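Local coordinates for cell division control protein 45 cdc45 putative (Entamoeba histolytica, PDB 6CC2) that probably serves eukaryotic DNA replication as the Cdc45 component of the CMG replicative helicase, and may change conformation to regulate that process, at residues M200-A205 with K344-D349; K220-A225 with S353-A358. All blocks are in the same frame, centred on the assembly; numbering follows the deposited sequence.

Interaction 1: M200-A205 with K344-D349; sequences MYWYAA and KKFGMD
Lys344 lays its aliphatic chain over one face of the Trp202 indole. CB of Lys344 sits 3.5 Å from CE3 of Trp202, above the six-membered ring, while farther along the chain CD of Lys344 lies 3.6 Å from the centroid of the five-membered ring and only 11° off its normal, a true CH-pi contact. With CG anti to the backbone nitrogen (chi1 176°) and the next torsion also extended, the chain runs along the indole from CB over the six-membered ring to CD over the five-membered one. The bend comes at chi4 and carries NZ off to a salt bridge with Asp199; at 5.8 Å from the five-membered-ring centroid of Trp202, that ammonium adds at most a weak cation-pi attraction. Phe346 meets the same indole in an offset edge-to-face pair: CZ of Phe346 is 3.8 Å from CZ2 of Trp202, and the planes stand at 70°. Behind these groups, a type II' beta turn from Phe346 to Asp349 is closed by backbone bonds in both directions between its end residues, and a backbone bond ties Lys345 to Pro250. The arrangement is a tryptophan from helix 199-213 packed against the end of strand 338-344 and the beta turn that follows it, within the Cdc45 family region.

Interaction 2: K220-A225 with S353-A358; sequences KTYVHA and SAFDAA
Over one face of the Tyr222 ring lies the outer end of the Phe355 ring, with CZ of Phe355 3.4 Å above the tyrosine plane and displaced toward its rim. The planes are inclined at 39° and the centroids lie 4.9 Å apart, so the pair is oblique, neither a stack nor an edge-to-face contact. One aromatic ring from each of two helices, 219-233 and 354-364, thus joins them, the latter helix opening with a capping box. The backbones stay well separated: the nearest CA atoms, those of Tyr222 and Phe355, are 11.3 Å apart, and the two side chains bridge that distance from opposite directions. Tyr222 reaches across with CG anti to its backbone nitrogen (chi1 167°), whereas Phe355 has CG anti to its carbonyl carbon. The phenol end is closely packed, with OH of Tyr222 3.2 Å from CE2 of Phe355. This buried hydroxyl also hydrogen-bonds to the carbonyl oxygen of Pro340 in strand 338-344, which fixes the polar end of the ring while its face receives Phe355. Cys209 of helix 199-213 touches both aromatic side chains.

The start of the phenylalanine's helix is held by reciprocal bonds. Ser353 is the N-cap, and its OG accepts a nearly straight bond from N of Asp356 (3.1 Å) and a weak one from N of Phe355. Asp356 has a second role through OD2, which forms a salt bridge with Arg263; this positive partner would be expected to favour the charged carboxylate. The capping box is completed by the backbone N of Ser353, which donates to OD2 of Asp356 at 3.0 Å, approaching from above the carboxylate plane.

Overall arrangement
Interactions 1 and 2 lie about 13 Å apart, centre to centre, on the same side of the chain's centre. Helices 199-213 and 219-233 follow one another and supply the first segments; the second segments come from the loop after strand 338-344 and from helix 354-364. In chain order 200-205, 220-225, 344-349 and 353-358, the two contacts alternate, so one helical pair meets one strand-loop-helix unit. They also touch directly: CZ3 of Trp202 is 3.5 Å from N of Ala354, and CB of Ala205 is 3.7 Å from CB of Ala354. Both therefore belong to one continuous buried interface, uniting sequence-distant parts of the Cdc45 family region.

Interaction 1: M200-A205 with K344-D349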
# COMPACT_ATOMS: atom_id res chain seq x y z
N MSE A 200 11.52 1.59 16.52
CA MSE A 200 11.33 2.31 15.27
C MSE A 200 11.81 1.49 14.06
O MSE A 200 11.33 1.69 12.94
CB MSE A 200 12.07 3.64 15.31
CG MSE A 200 11.48 4.63 16.29
SE MSE A 200 12.57 6.22 16.39
CE MSE A 200 11.39 7.23 17.53
N TYR A 201 12.73 0.56 14.26
CA TYR A 201 13.18 -0.27 13.14
C TYR A 201 12.12 -1.28 12.71
O TYR A 201 11.99 -1.58 11.51
CB TYR A 201 14.49 -0.98 13.50
CG TYR A 201 15.68 -0.02 13.46
CD1 TYR A 201 16.39 0.16 12.29
CD2 TYR A 201 16.05 0.71 14.59
CE1 TYR A 201 17.46 1.04 12.23
CE2 TYR A 201 17.13 1.58 14.54
CZ TYR A 201 17.83 1.73 13.36
OH TYR A 201 18.89 2.61 13.31
N TRP A 202 11.37 -1.84 13.66
CA TRP A 202 10.21 -2.66 13.32
C TRP A 202 9.21 -1.88 12.48
O TRP A 202 8.75 -2.34 11.43
CB TRP A 202 9.56 -3.16 14.61
CG TRP A 202 8.24 -3.85 14.49
CD1 TRP A 202 7.07 -3.49 15.11
CD2 TRP A 202 7.95 -5.04 13.75
NE1 TRP A 202 6.09 -4.40 14.84
CE2 TRP A 202 6.59 -5.35 13.98
CE3 TRP A 202 8.71 -5.90 12.94
CZ2 TRP A 202 5.97 -6.47 13.41
CZ3 TRP A 202 8.09 -6.99 12.36
CH2 TRP A 202 6.74 -7.27 12.60
N TYR A 203 8.87 -0.67 12.93
CA TYR A 203 7.93 0.15 12.16
C TYR A 203 8.52 0.48 10.80
O TYR A 203 7.85 0.35 9.77
CB TYR A 203 7.60 1.42 12.96
CG TYR A 203 7.02 1.13 14.34
CD1 TYR A 203 6.22 0.03 14.56
CD2 TYR A 203 7.29 1.97 15.41
CE1 TYR A 203 5.70 -0.25 15.82
CE2 TYR A 203 6.78 1.71 16.68
CZ TYR A 203 5.98 0.59 16.87
OH TYR A 203 5.46 0.31 18.10
N ALA A 204 9.79 0.89 10.76
CA ALA A 204 10.40 1.22 9.48
C ALA A 204 10.43 0.00 8.56
O ALA A 204 10.26 0.14 7.33
CB ALA A 204 11.82 1.76 9.69
N ALA A 205 10.70 -1.19 9.11
CA ALA A 205 10.66 -2.39 8.29
C ALA A 205 9.29 -2.61 7.68
O ALA A 205 9.17 -2.93 6.48
CB ALA A 205 11.07 -3.62 9.12
N LYS A 344 9.87 -9.33 14.52
CA LYS A 344 9.86 -8.87 15.91
C LYS A 344 9.19 -9.94 16.76
O LYS A 344 8.15 -10.49 16.38
CB LYS A 344 9.12 -7.54 16.03
CG LYS A 344 8.99 -7.06 17.48
CD LYS A 344 8.20 -5.77 17.57
CE LYS A 344 7.85 -5.45 19.03
NZ LYS A 344 9.05 -5.29 19.86
N LYS A 345 9.79 -10.23 17.92
CA LYS A 345 9.25 -11.22 18.85
C LYS A 345 8.12 -10.61 19.68
O LYS A 345 8.26 -9.52 20.23
CB LYS A 345 10.35 -11.73 19.77
CG LYS A 345 9.99 -13.02 20.50
CD LYS A 345 11.17 -13.50 21.32
CE LYS A 345 10.93 -14.88 21.91
NZ LYS A 345 12.10 -15.33 22.71
N PHE A 346 7.00 -11.31 19.74
CA PHE A 346 5.84 -10.93 20.55
C PHE A 346 5.64 -12.06 21.57
O PHE A 346 5.12 -13.12 21.22
CB PHE A 346 4.60 -10.73 19.71
CG PHE A 346 4.69 -9.58 18.73
CD1 PHE A 346 4.50 -8.28 19.14
CD2 PHE A 346 4.97 -9.82 17.40
CE1 PHE A 346 4.56 -7.24 18.25
CE2 PHE A 346 5.04 -8.78 16.49
CZ PHE A 346 4.84 -7.48 16.92
N GLY A 347 6.06 -11.83 22.81
CA GLY A 347 6.03 -12.90 23.79
C GLY A 347 6.92 -14.04 23.35
O GLY A 347 8.14 -13.88 23.21
N MSE A 348 6.33 -15.21 23.10
CA MSE A 348 7.08 -16.38 22.67
C MSE A 348 6.95 -16.60 21.16
O MSE A 348 7.48 -17.56 20.62
CB MSE A 348 6.61 -17.63 23.41
CG MSE A 348 6.95 -17.64 24.89
SE MSE A 348 8.88 -17.68 25.21
CE MSE A 348 9.29 -19.39 24.36
N ASP A 349 6.23 -15.71 20.50
CA ASP A 349 5.85 -15.86 19.09
C ASP A 349 6.81 -15.04 18.23
O ASP A 349 6.82 -13.81 18.32
CB ASP A 349 4.41 -15.42 18.89
CG ASP A 349 3.91 -15.61 17.48
OD1 ASP A 349 4.72 -15.85 16.56
OD2 ASP A 349 2.68 -15.51 17.27

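Interaction 2: K220-A225 with S353-A358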
# COMPACT_ATOMS: atom_id res chain seq x y z
N LYS A 220 15.71 -5.27 -5.06
CA LYS A 220 17.05 -4.81 -4.68
C LYS A 220 16.96 -3.63 -3.72
O LYS A 220 17.70 -3.55 -2.73
CB LYS A 220 17.84 -4.43 -5.93
CG LYS A 220 18.29 -5.63 -6.75
CD LYS A 220 19.18 -5.23 -7.92
CE LYS A 220 18.41 -4.48 -9.00
NZ LYS A 220 19.22 -4.30 -10.24
N THR A 221 16.02 -2.73 -3.95
CA THR A 221 15.82 -1.61 -3.03
C THR A 221 15.35 -2.09 -1.67
O THR A 221 15.83 -1.64 -0.61
CB THR A 221 14.83 -0.61 -3.64
OG1 THR A 221 15.41 -0.07 -4.83
CG2 THR A 221 14.51 0.49 -2.67
N TYR A 222 14.43 -3.05 -1.66
CA TYR A 222 13.99 -3.62 -0.40
C TYR A 222 15.16 -4.23 0.37
O TYR A 222 15.33 -3.99 1.58
CB TYR A 222 12.89 -4.65 -0.66
CG TYR A 222 12.62 -5.48 0.58
CD1 TYR A 222 11.89 -4.97 1.64
CD2 TYR A 222 13.15 -6.76 0.70
CE1 TYR A 222 11.69 -5.71 2.78
CE2 TYR A 222 12.94 -7.49 1.85
CZ TYR A 222 12.23 -6.97 2.89
OH TYR A 222 12.03 -7.70 4.03
N VAL A 223 15.96 -5.05 -0.30
CA VAL A 223 17.04 -5.75 0.39
C VAL A 223 18.03 -4.75 0.95
O VAL A 223 18.54 -4.90 2.07
CB VAL A 223 17.70 -6.77 -0.55
CG1 VAL A 223 18.94 -7.33 0.06
CG2 VAL A 223 16.71 -7.88 -0.83
N HIS A 224 18.32 -3.70 0.19
CA HIS A 224 19.24 -2.66 0.66
C HIS A 224 18.71 -1.98 1.92
O HIS A 224 19.48 -1.60 2.81
CB HIS A 224 19.47 -1.63 -0.45
CG HIS A 224 20.68 -0.77 -0.25
ND1 HIS A 224 21.95 -1.30 -0.14
CD2 HIS A 224 20.82 0.57 -0.17
CE1 HIS A 224 22.82 -0.31 0.02
NE2 HIS A 224 22.16 0.83 0.00
N ALA A 225 17.40 -1.77 1.99
CA ALA A 225 16.81 -1.18 3.20
C ALA A 225 17.01 -2.10 4.40
O ALA A 225 17.40 -1.65 5.48
CB ALA A 225 15.32 -0.91 2.97
N SER A 353 6.55 -11.57 10.59
CA SER A 353 7.52 -10.74 9.90
C SER A 353 6.91 -9.37 9.57
O SER A 353 5.69 -9.16 9.65
CB SER A 353 7.99 -11.40 8.62
OG SER A 353 6.99 -11.24 7.63
N ALA A 354 7.77 -8.45 9.15
CA ALA A 354 7.30 -7.13 8.73
C ALA A 354 6.46 -7.22 7.46
O ALA A 354 5.63 -6.34 7.24
CB ALA A 354 8.48 -6.19 8.56
N PHE A 355 6.64 -8.27 6.63
CA PHE A 355 5.73 -8.47 5.51
C PHE A 355 4.36 -8.90 6.00
O PHE A 355 3.34 -8.39 5.52
CB PHE A 355 6.28 -9.52 4.55
CG PHE A 355 7.29 -8.98 3.58
CD1 PHE A 355 6.95 -7.98 2.69
CD2 PHE A 355 8.56 -9.49 3.54
CE1 PHE A 355 7.88 -7.51 1.77
CE2 PHE A 355 9.48 -9.03 2.62
CZ PHE A 355 9.14 -8.03 1.76
N ASP A 356 4.32 -9.83 6.97
CA ASP A 356 3.04 -10.25 7.52
C ASP A 356 2.30 -9.06 8.10
O ASP A 356 1.09 -8.88 7.89
CB ASP A 356 3.22 -11.29 8.62
CG ASP A 356 3.89 -12.57 8.15
OD1 ASP A 356 3.67 -13.00 7.00
OD2 ASP A 356 4.64 -13.17 8.99
N ALA A 357 3.02 -8.25 8.88
CA ALA A 357 2.41 -7.09 9.51
C ALA A 357 1.95 -6.06 8.48
O ALA A 357 0.87 -5.46 8.65
CB ALA A 357 3.41 -6.46 10.48
N ALA A 358 2.75 -5.83 7.43
CA ALA A 358 2.31 -4.90 6.39
C ALA A 358 1.05 -5.41 5.67
O ALA A 358 0.15 -4.62 5.34
CB ALA A 358 3.44 -4.64 5.42